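Local atomic coordinates of Exo-1,3/1,4-beta-glucanase (Pseudoalteromonas sp., PDB entry 3UT0), a protein that probably hydrolyses beta-1,3 and beta-1,4 glucosidic linkages as an exo-acting, calcium-binding member of glycoside hydrolase family 3. Residues F159-A164 / R187-M192; T194-D199 / S208-T213; V227-T232 / A260-W265; Q6-Y11 / K282-F287. All coordinates share one frame; numbering follows the deposited sequence.

Contact 1: residues F159-A164 / R187-M192; sequences FAPTVA and RYAGEM. With SO4 (sulfate ion), chain J.
The ring of P161, which follows a cis peptide bond, presents its CB and CG corner to the helix segment 187-192: CB lies 3.6 Å from M192 CG, and CG lies 3.8 Å from the carbonyl oxygen of A189 (A189 O). The guanidinium of R187, at the exposed start of that segment, is approached at its edge by a sulfate ion, probably from the crystallisation liquor. Sulfate O1 lies in the guanidinium plane and O2 close to it; R187 NH2 donates to O2 over 2.8 Å with an angle of 150° at the hydrogen, and Y606 OH holds the same ion. Strand 159-162 and helix 187-192 run almost antiparallel, at 161°, with their axes 8.2 Å apart at closest approach. This is the packing of a strand of the TIM-barrel-like sheet of the N-terminal domain against the helix that follows it in the chain, and every residue that touches across the two segments is buried. M192 has CG anti to its backbone nitrogen (chi1 -172°), which lays CG alongside the proline, next to CB, as the two side chains slide past each other in opposite directions; the chain then bends at chi2, and its terminal methyl CE comes to 4.1 Å from A160 CB. Further along the strand segment V163 CG1 presses on A189 CB at 3.5 Å. V193 adds to the cover over P161, and I139 of helix 136-151 touches M192. Y188 turns its end away from the strand, where its hydroxyl bonds L130 O and D135 N and its ring makes an edge-to-face pair with Y178.

Contact 2: residues T194-D199 / S208-T213; sequences TGIQGD and SNRIAT
Q197 OE1 accepts the backbone N-H of A212 at the buried heart of this contact, where the end of helix 182-197 meets the start of strand 211-217. The nitrogen A212 N stands 2.8 Å from Q197 OE1, in the carbonyl plane and on a lone pair, with 156° at the hydrogen. An extended chain beyond CG carries the amide there, and CG itself packs 3.5 Å from A212 CB. OE1 also accepts from Q256 N while NE2 donates to G254 O, and these three bonds hold the amide against rotation. With an alanine at Q197, A212 N would probably lose its acceptor and a gap would be likely to open beside A212 CB. One residue earlier, R210 N donates to I196 O at 2.8 Å, and I196 CG2 lies 3.9 Å from A212 CB; the side chains of I196 and R210 cross at about a right angle, and the arginine's end leads off to a salt bridge with E374. The other side is nearer solvent: N209 and G198 are partly exposed, and a water donates to both G195 O (2.8 Å) and N209 OD1 (2.6 Å), linking helix end and loop. G198 leaves the helix with positive phi (89°); a CB on it would run into N209 ND2. The arrangement belongs to the helix-to-strand return of a beta-alpha-beta crossover, here joining the parallel neighbours 157-162 and 211-217 of the TIM-barrel-like domain.

Contact 3: residues V227-T232 / A260-W265; sequences VDRGNT and ASFNSW
R229 and F262 both set CG anti to their own carbonyl carbon (chi1 -53° and -80°), and with the arginine extended from CG to NE the two side chains run side by side in the same direction. The guanidinium therefore lies flat on one face of the phenyl ring, its plane only 9° from that of the ring, with R229 CZ 3.7 Å from the F262 ring centroid, close to the ring normal: a stacked cation-pi pair. R229 NH2, 3.6 Å from F262 CZ, also forms a salt bridge with E494. A leucine in place of R229 would probably leave E494 without its cation and F262 without the flat group on its face. Beyond this stack the backbones join as parallel strands, with N231 beside S264 and T232 beside W265. S264 N donates to G230 O at 2.9 Å, and T232 N to S264 O at 2.8 Å. The latter oxygen is gripped twice, because N263 ND2 reaches it (3.2 Å) from the opposite face of its carbonyl plane. S264 OG donates to N231 OD1 at 2.6 Å from above the amide plane, and G267 N shares that acceptor. T232 OG1 is bonded to G219 O, while T232 O lies 3.3 Å from W265 CD1, at the indole edge; W265 NE1 is bonded to I234 O. Strand 268-269 runs antiparallel on the far side of 264-265, completing a small three-stranded sheet whose strands 231-232 and 264-265 come after the barrel strands 211-217 and 257-260 respectively, and the W265 indole packs on helices 236-243 and 274-284.

Contact 4: residues Q6-Y11 / K282-F287; sequences QVNWPY and KNQLGF
Q284 reaches across W9 with an extended chain that ends in a well-gripped amide. Its CB touches W9 CB at 4.0 Å and its CD comes as near to W9 CD1, the amide standing almost perpendicular to the indole (86°). At the tip, OE1 accepts W9 N over 3.1 Å along a straight N-H (168°), though the donor is tilted from the carbonyl plane. NE2 turns to D279 OD2 and to a water 2.9 Å away, which in turn donates to V7 O. Next in the chain, L285 CD2 sits 4.0 Å from W9 CB and 3.2 Å from P10 O, while L285 CA-H points at the same oxygen. Y11 CA lies 3.2 Å from Q284 O in a second CA-H...O contact, and Y11 CE1 rests 3.5 Å from G286 CA, where a CB would clash with the ring. W9 NE1 is bonded to E236, on helix 236-243. Between the two segments the polar grip is one amide-to-backbone bond and a water bridge, supplemented by CA-H...O and apolar contacts and no salt bridge, so their attachment to each other should depend little on charge.

Contacts 1, 2 and 3 follow one another along the chain, and all three are nested inside the loop that contact 4 closes between the N-terminal segment 6-11 and residues 282-287. Contacts 1 and 2 are close neighbours, their centres 11 Å apart and their atoms touching: both use helix 182-197, and strands 157-162 and 211-217 lie side by side in the six-stranded parallel sheet. Contact 3 is centred 19 Å from the centre of contact 1 and 27 Å from that of contact 2, while the centre of contact 4 lies 19 to 24 Å from the centres of the other three. Together they tie successive strands and helices of the barrel-like domain to each other and to the chain's N-terminal segment.

Contact 1: residues F159-A164 / R187-M192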
# COMPACT_ATOMS: atom_id res chain seq x y z
N PHE A 159 -11.35 -7.83 0.16
CA PHE A 159 -9.90 -7.85 0.34
C PHE A 159 -9.57 -7.42 1.76
O PHE A 159 -9.66 -6.24 2.10
CB PHE A 159 -9.19 -6.93 -0.66
CG PHE A 159 -9.67 -7.06 -2.08
CD1 PHE A 159 -9.59 -5.99 -2.95
CD2 PHE A 159 -10.10 -8.28 -2.57
CE1 PHE A 159 -10.01 -6.11 -4.27
CE2 PHE A 159 -10.51 -8.41 -3.89
CZ PHE A 159 -10.47 -7.32 -4.74
N ALA A 160 -9.17 -8.39 2.57
CA ALA A 160 -8.74 -8.17 3.94
C ALA A 160 -8.36 -9.55 4.44
O ALA A 160 -8.91 -10.52 3.96
CB ALA A 160 -9.86 -7.60 4.77
N PRO A 161 -7.38 -9.64 5.35
CA PRO A 161 -6.65 -8.58 6.03
C PRO A 161 -5.48 -8.00 5.23
O PRO A 161 -5.08 -8.57 4.21
CB PRO A 161 -6.07 -9.30 7.24
CG PRO A 161 -5.79 -10.66 6.72
CD PRO A 161 -6.95 -10.98 5.80
N THR A 162 -4.93 -6.89 5.70
CA THR A 162 -3.67 -6.40 5.18
C THR A 162 -2.60 -6.78 6.17
O THR A 162 -2.60 -6.31 7.31
CB THR A 162 -3.65 -4.87 5.07
OG1 THR A 162 -4.62 -4.46 4.09
CG2 THR A 162 -2.24 -4.38 4.65
N VAL A 163 -1.61 -7.54 5.72
CA VAL A 163 -0.64 -8.14 6.64
C VAL A 163 0.80 -7.62 6.48
O VAL A 163 1.76 -8.30 6.84
CB VAL A 163 -0.71 -9.67 6.55
CG1 VAL A 163 -2.11 -10.18 6.90
CG2 VAL A 163 -0.25 -10.13 5.20
N ALA A 164 0.93 -6.42 5.94
CA ALA A 164 2.23 -5.77 5.83
C ALA A 164 2.83 -5.60 7.22
O ALA A 164 2.13 -5.32 8.20
CB ALA A 164 2.11 -4.42 5.13
N ARG A 187 -0.55 -13.26 14.62
CA ARG A 187 -1.72 -13.53 15.47
C ARG A 187 -3.01 -13.02 14.87
O ARG A 187 -4.03 -13.68 14.95
CB ARG A 187 -1.62 -12.87 16.84
CG ARG A 187 -0.94 -13.67 17.90
CD ARG A 187 -0.91 -12.86 19.18
NE ARG A 187 0.31 -12.14 19.47
CZ ARG A 187 0.33 -11.03 20.20
NH1 ARG A 187 -0.79 -10.58 20.76
NH2 ARG A 187 1.47 -10.41 20.43
N TYR A 188 -2.94 -11.87 14.21
CA TYR A 188 -4.16 -11.21 13.75
C TYR A 188 -4.68 -11.78 12.45
O TYR A 188 -5.90 -11.93 12.28
CB TYR A 188 -3.89 -9.72 13.55
CG TYR A 188 -4.10 -8.87 14.76
CD1 TYR A 188 -4.06 -9.43 16.03
CD2 TYR A 188 -4.31 -7.52 14.64
CE1 TYR A 188 -4.25 -8.65 17.15
CE2 TYR A 188 -4.50 -6.73 15.75
CZ TYR A 188 -4.47 -7.30 17.00
OH TYR A 188 -4.66 -6.51 18.10
N ALA A 189 -3.77 -12.10 11.53
CA ALA A 189 -4.16 -12.35 10.15
C ALA A 189 -5.21 -13.47 10.04
O ALA A 189 -6.21 -13.32 9.33
CB ALA A 189 -2.94 -12.67 9.29
N GLY A 190 -4.97 -14.58 10.74
CA GLY A 190 -5.87 -15.72 10.71
C GLY A 190 -7.22 -15.41 11.35
O GLY A 190 -8.23 -15.95 10.92
N GLU A 191 -7.21 -14.54 12.35
CA GLU A 191 -8.45 -14.13 13.00
C GLU A 191 -9.30 -13.35 12.02
O GLU A 191 -10.51 -13.58 11.93
CB GLU A 191 -8.19 -13.30 14.25
CG GLU A 191 -7.37 -13.95 15.34
CD GLU A 191 -8.09 -15.09 16.04
OE1 GLU A 191 -9.30 -15.27 15.82
OE2 GLU A 191 -7.44 -15.79 16.85
N MET A 192 -8.67 -12.44 11.28
CA MET A 192 -9.43 -11.66 10.30
C MET A 192 -9.97 -12.58 9.20
O MET A 192 -11.10 -12.42 8.73
CB MET A 192 -8.57 -10.55 9.70
CG MET A 192 -9.34 -9.56 8.82
SD MET A 192 -10.64 -8.74 9.77
CE MET A 192 -11.42 -7.71 8.52
S SO4 J . 2.92 -8.30 22.58
O1 SO4 J . 3.24 -8.05 21.19
O2 SO4 J . 1.52 -8.72 22.70
O3 SO4 J . 3.80 -9.35 23.07
O4 SO4 J . 3.10 -7.06 23.34

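Contact 2: residues T194-D199 / S208-T213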
# COMPACT_ATOMS: atom_id res chain seq x y z
N THR A 194 -10.67 -15.91 9.34
CA THR A 194 -11.78 -16.72 9.79
C THR A 194 -13.00 -15.87 10.09
O THR A 194 -14.12 -16.29 9.86
CB THR A 194 -11.43 -17.59 11.02
OG1 THR A 194 -11.03 -16.75 12.11
CG2 THR A 194 -10.32 -18.59 10.69
N GLY A 195 -12.77 -14.63 10.50
CA GLY A 195 -13.86 -13.71 10.72
C GLY A 195 -14.65 -13.45 9.45
O GLY A 195 -15.87 -13.39 9.49
N ILE A 196 -13.95 -13.27 8.34
CA ILE A 196 -14.60 -13.02 7.05
C ILE A 196 -15.17 -14.27 6.38
O ILE A 196 -16.30 -14.25 5.88
CB ILE A 196 -13.64 -12.32 6.09
CG1 ILE A 196 -13.41 -10.90 6.59
CG2 ILE A 196 -14.25 -12.22 4.70
CD1 ILE A 196 -12.37 -10.15 5.81
N GLN A 197 -14.36 -15.32 6.32
CA GLN A 197 -14.69 -16.52 5.58
C GLN A 197 -15.37 -17.58 6.42
O GLN A 197 -15.94 -18.51 5.88
CB GLN A 197 -13.43 -17.15 4.97
CG GLN A 197 -12.69 -16.26 3.96
CD GLN A 197 -11.65 -17.01 3.15
OE1 GLN A 197 -11.37 -16.63 2.01
NE2 GLN A 197 -11.03 -18.04 3.74
N GLY A 198 -15.30 -17.45 7.74
CA GLY A 198 -15.72 -18.52 8.63
C GLY A 198 -14.54 -19.44 8.90
O GLY A 198 -13.57 -19.47 8.14
N ASP A 199 -14.61 -20.22 9.96
CA ASP A 199 -13.57 -21.19 10.24
C ASP A 199 -13.55 -22.30 9.21
O ASP A 199 -14.55 -22.53 8.53
CB ASP A 199 -13.73 -21.79 11.64
CG ASP A 199 -13.21 -20.88 12.73
OD1 ASP A 199 -11.97 -20.73 12.82
OD2 ASP A 199 -14.02 -20.33 13.50
N SER A 208 -23.44 -15.66 5.16
CA SER A 208 -22.96 -14.29 5.01
C SER A 208 -21.43 -14.14 4.89
O SER A 208 -20.94 -13.05 4.66
CB SER A 208 -23.48 -13.40 6.14
OG SER A 208 -22.90 -13.76 7.37
N ASN A 209 -20.70 -15.24 5.10
CA ASN A 209 -19.25 -15.25 4.95
C ASN A 209 -18.81 -14.88 3.52
O ASN A 209 -19.45 -15.27 2.54
CB ASN A 209 -18.67 -16.62 5.33
CG ASN A 209 -18.94 -16.99 6.78
OD1 ASN A 209 -19.24 -16.13 7.62
ND2 ASN A 209 -18.86 -18.28 7.08
N ARG A 210 -17.70 -14.15 3.41
CA ARG A 210 -17.23 -13.76 2.09
C ARG A 210 -15.97 -14.51 1.72
O ARG A 210 -15.34 -15.13 2.56
CB ARG A 210 -16.93 -12.25 2.04
CG ARG A 210 -18.03 -11.32 2.64
CD ARG A 210 -19.28 -11.28 1.76
NE ARG A 210 -20.17 -12.41 2.05
CZ ARG A 210 -21.22 -12.76 1.31
NH1 ARG A 210 -21.99 -13.79 1.67
NH2 ARG A 210 -21.53 -12.07 0.21
N ILE A 211 -15.64 -14.48 0.43
CA ILE A 211 -14.32 -14.88 -0.03
C ILE A 211 -13.36 -13.77 0.44
O ILE A 211 -13.68 -12.58 0.30
CB ILE A 211 -14.28 -14.99 -1.55
CG1 ILE A 211 -15.22 -16.11 -2.02
CG2 ILE A 211 -12.87 -15.23 -2.03
CD1 ILE A 211 -15.52 -16.07 -3.49
N ALA A 212 -12.22 -14.15 1.02
CA ALA A 212 -11.26 -13.15 1.48
C ALA A 212 -9.98 -13.12 0.67
O ALA A 212 -9.54 -14.14 0.14
CB ALA A 212 -10.94 -13.35 2.95
N THR A 213 -9.38 -11.93 0.57
CA THR A 213 -8.05 -11.80 -0.03
C THR A 213 -7.09 -11.19 1.00
O THR A 213 -7.32 -10.10 1.50
CB THR A 213 -8.04 -10.87 -1.25
OG1 THR A 213 -8.76 -11.47 -2.34
CG2 THR A 213 -6.62 -10.63 -1.72
O HOH W 1 -18.53 -13.85 8.70

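Contact 3: residues V227-T232 / A260-W265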
# COMPACT_ATOMS: atom_id res chain seq x y z
N VAL A 227 9.70 4.18 0.75
CA VAL A 227 9.13 4.68 -0.49
C VAL A 227 8.03 3.72 -0.96
O VAL A 227 8.24 2.51 -1.04
CB VAL A 227 10.21 4.83 -1.57
CG1 VAL A 227 9.59 5.17 -2.92
CG2 VAL A 227 11.25 5.88 -1.14
N ASP A 228 6.86 4.26 -1.24
CA ASP A 228 5.73 3.45 -1.67
C ASP A 228 6.00 2.80 -3.03
O ASP A 228 6.46 3.48 -3.96
CB ASP A 228 4.47 4.31 -1.72
CG ASP A 228 3.22 3.49 -2.01
OD1 ASP A 228 3.07 2.45 -1.33
OD2 ASP A 228 2.39 3.93 -2.82
N ARG A 229 5.80 1.48 -3.13
CA ARG A 229 6.06 0.72 -4.36
C ARG A 229 7.55 0.69 -4.65
O ARG A 229 7.97 0.51 -5.79
CB ARG A 229 5.31 1.32 -5.56
CG ARG A 229 3.81 1.49 -5.32
CD ARG A 229 3.10 1.76 -6.63
NE ARG A 229 1.68 2.00 -6.41
CZ ARG A 229 0.79 2.12 -7.39
NH1 ARG A 229 1.20 2.08 -8.65
NH2 ARG A 229 -0.49 2.34 -7.11
N GLY A 230 8.33 0.87 -3.61
CA GLY A 230 9.78 0.96 -3.72
C GLY A 230 10.41 -0.42 -3.75
O GLY A 230 9.82 -1.39 -4.24
N ASN A 231 11.67 -0.46 -3.36
CA ASN A 231 12.53 -1.63 -3.45
C ASN A 231 12.81 -2.23 -2.09
O ASN A 231 13.21 -1.51 -1.18
CB ASN A 231 13.84 -1.28 -4.13
CG ASN A 231 14.62 -2.51 -4.55
OD1 ASN A 231 14.06 -3.59 -4.71
ND2 ASN A 231 15.94 -2.36 -4.65
N THR A 232 12.47 -3.48 -1.89
CA THR A 232 12.72 -4.12 -0.60
C THR A 232 14.04 -4.87 -0.61
O THR A 232 14.14 -5.92 -1.24
CB THR A 232 11.58 -5.08 -0.25
OG1 THR A 232 10.38 -4.32 -0.16
CG2 THR A 232 11.86 -5.80 1.05
N ALA A 260 -0.80 -10.03 -4.89
CA ALA A 260 0.61 -9.74 -5.05
C ALA A 260 0.94 -8.27 -4.78
O ALA A 260 0.05 -7.42 -4.84
CB ALA A 260 1.06 -10.14 -6.44
N SER A 261 2.19 -7.97 -4.48
CA SER A 261 2.55 -6.61 -4.02
C SER A 261 3.20 -5.75 -5.11
O SER A 261 3.84 -6.29 -6.03
CB SER A 261 3.49 -6.67 -2.82
OG SER A 261 4.69 -7.35 -3.13
N PHE A 262 3.03 -4.44 -5.00
CA PHE A 262 3.62 -3.49 -5.95
C PHE A 262 5.14 -3.35 -5.89
O PHE A 262 5.77 -3.04 -6.89
CB PHE A 262 3.08 -2.08 -5.70
CG PHE A 262 1.72 -1.80 -6.28
CD1 PHE A 262 1.54 -1.87 -7.63
CD2 PHE A 262 0.65 -1.41 -5.48
CE1 PHE A 262 0.32 -1.58 -8.20
CE2 PHE A 262 -0.56 -1.12 -6.06
CZ PHE A 262 -0.73 -1.21 -7.42
N ASN A 263 5.71 -3.57 -4.72
CA ASN A 263 7.12 -3.34 -4.54
C ASN A 263 7.98 -4.33 -5.32
O ASN A 263 7.49 -5.37 -5.77
CB ASN A 263 7.47 -3.39 -3.05
CG ASN A 263 7.13 -4.74 -2.43
OD1 ASN A 263 5.96 -5.03 -2.23
ND2 ASN A 263 8.13 -5.55 -2.12
N SER A 264 9.26 -4.03 -5.39
CA SER A 264 10.22 -4.98 -5.93
C SER A 264 10.93 -5.61 -4.76
O SER A 264 10.92 -5.07 -3.66
CB SER A 264 11.22 -4.28 -6.86
OG SER A 264 11.93 -3.23 -6.22
N TRP A 265 11.51 -6.77 -5.01
CA TRP A 265 12.37 -7.43 -4.04
C TRP A 265 13.75 -7.55 -4.65
O TRP A 265 13.90 -8.15 -5.71
CB TRP A 265 11.83 -8.81 -3.66
CG TRP A 265 12.72 -9.59 -2.77
CD1 TRP A 265 13.33 -9.14 -1.64
CD2 TRP A 265 13.10 -10.97 -2.91
NE1 TRP A 265 14.07 -10.14 -1.07
CE2 TRP A 265 13.95 -11.27 -1.83
CE3 TRP A 265 12.81 -11.96 -3.84
CZ2 TRP A 265 14.51 -12.54 -1.66
CZ3 TRP A 265 13.37 -13.21 -3.67
CH2 TRP A 265 14.22 -13.49 -2.59

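Contact 4: residues Q6-Y11 / K282-F287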
# COMPACT_ATOMS: atom_id res chain seq x y z
N GLN A 6 19.38 -22.08 -0.05
CA GLN A 6 17.99 -22.45 -0.27
C GLN A 6 17.18 -22.37 1.02
O GLN A 6 17.13 -23.31 1.80
CB GLN A 6 17.89 -23.85 -0.88
CG GLN A 6 18.28 -23.89 -2.35
CD GLN A 6 18.40 -25.31 -2.88
OE1 GLN A 6 18.77 -26.23 -2.15
NE2 GLN A 6 18.08 -25.49 -4.16
N VAL A 7 16.57 -21.21 1.22
CA VAL A 7 15.66 -20.92 2.32
C VAL A 7 14.47 -21.86 2.45
O VAL A 7 13.78 -22.11 1.46
CB VAL A 7 15.14 -19.49 2.24
CG1 VAL A 7 14.15 -19.24 3.36
CG2 VAL A 7 16.29 -18.52 2.34
N ASN A 8 14.28 -22.46 3.63
CA ASN A 8 13.16 -23.36 3.73
C ASN A 8 11.95 -22.62 4.34
O ASN A 8 11.98 -22.21 5.51
CB ASN A 8 13.56 -24.61 4.54
CG ASN A 8 12.38 -25.44 5.02
OD1 ASN A 8 11.36 -25.53 4.35
ND2 ASN A 8 12.53 -26.07 6.18
N TRP A 9 10.84 -22.59 3.58
CA TRP A 9 9.62 -21.97 4.08
C TRP A 9 8.74 -23.10 4.57
O TRP A 9 8.60 -24.10 3.87
CB TRP A 9 8.91 -21.21 2.95
CG TRP A 9 9.64 -20.03 2.36
CD1 TRP A 9 10.80 -20.07 1.64
CD2 TRP A 9 9.29 -18.65 2.46
NE1 TRP A 9 11.17 -18.81 1.25
CE2 TRP A 9 10.26 -17.91 1.75
CE3 TRP A 9 8.23 -17.96 3.06
CZ2 TRP A 9 10.22 -16.52 1.65
CZ3 TRP A 9 8.19 -16.57 2.95
CH2 TRP A 9 9.18 -15.87 2.26
N PRO A 10 8.01 -22.89 5.68
CA PRO A 10 7.22 -24.00 6.21
C PRO A 10 5.95 -24.24 5.41
O PRO A 10 5.28 -23.28 5.00
CB PRO A 10 6.86 -23.50 7.62
CG PRO A 10 6.78 -21.99 7.44
CD PRO A 10 7.88 -21.66 6.48
N TYR A 11 5.54 -25.50 5.29
CA TYR A 11 4.24 -25.79 4.68
C TYR A 11 3.16 -25.50 5.72
O TYR A 11 3.16 -26.09 6.80
CB TYR A 11 4.20 -27.25 4.20
CG TYR A 11 2.91 -27.67 3.51
CD1 TYR A 11 2.78 -27.53 2.13
CD2 TYR A 11 1.89 -28.31 4.20
CE1 TYR A 11 1.64 -27.95 1.48
CE2 TYR A 11 0.74 -28.73 3.56
CZ TYR A 11 0.62 -28.55 2.20
OH TYR A 11 -0.52 -28.95 1.55
N LYS A 282 3.00 -20.92 -3.42
CA LYS A 282 2.16 -22.05 -3.76
C LYS A 282 2.81 -23.40 -3.43
O LYS A 282 2.14 -24.28 -2.92
CB LYS A 282 1.74 -21.98 -5.24
CG LYS A 282 0.80 -20.80 -5.52
CD LYS A 282 0.48 -20.65 -7.01
CE LYS A 282 -0.54 -19.54 -7.26
NZ LYS A 282 -0.88 -19.42 -8.70
N ASN A 283 4.09 -23.59 -3.75
CA ASN A 283 4.71 -24.89 -3.56
C ASN A 283 5.18 -25.17 -2.12
O ASN A 283 4.83 -26.20 -1.54
CB ASN A 283 5.86 -25.10 -4.53
CG ASN A 283 5.41 -25.25 -5.96
OD1 ASN A 283 4.25 -25.55 -6.23
ND2 ASN A 283 6.35 -25.08 -6.88
N GLN A 284 5.85 -24.20 -1.51
CA GLN A 284 6.41 -24.43 -0.18
C GLN A 284 5.41 -24.11 0.90
O GLN A 284 5.25 -24.90 1.81
CB GLN A 284 7.72 -23.67 0.04
CG GLN A 284 8.87 -24.05 -0.86
CD GLN A 284 10.18 -23.34 -0.49
OE1 GLN A 284 10.70 -23.50 0.61
NE2 GLN A 284 10.74 -22.60 -1.44
N LEU A 285 4.80 -22.93 0.86
CA LEU A 285 3.80 -22.56 1.86
C LEU A 285 2.56 -23.44 1.65
O LEU A 285 1.85 -23.76 2.60
CB LEU A 285 3.44 -21.07 1.76
CG LEU A 285 4.55 -20.10 2.16
CD1 LEU A 285 4.08 -18.69 2.07
CD2 LEU A 285 5.01 -20.39 3.58
N GLY A 286 2.37 -23.87 0.41
CA GLY A 286 1.27 -24.75 0.05
C GLY A 286 -0.08 -24.11 -0.22
O GLY A 286 -1.10 -24.81 -0.23
N PHE A 287 -0.09 -22.79 -0.43
CA PHE A 287 -1.31 -22.05 -0.78
C PHE A 287 -2.07 -22.68 -1.95
O PHE A 287 -1.53 -22.79 -3.06
CB PHE A 287 -0.95 -20.61 -1.10
CG PHE A 287 -2.10 -19.76 -1.54
CD1 PHE A 287 -3.19 -19.55 -0.70
CD2 PHE A 287 -2.08 -19.14 -2.78
CE1 PHE A 287 -4.25 -18.73 -1.10
CE2 PHE A 287 -3.14 -18.32 -3.20
CZ PHE A 287 -4.22 -18.11 -2.35
O HOH W 2 13.43 -21.49 -1.18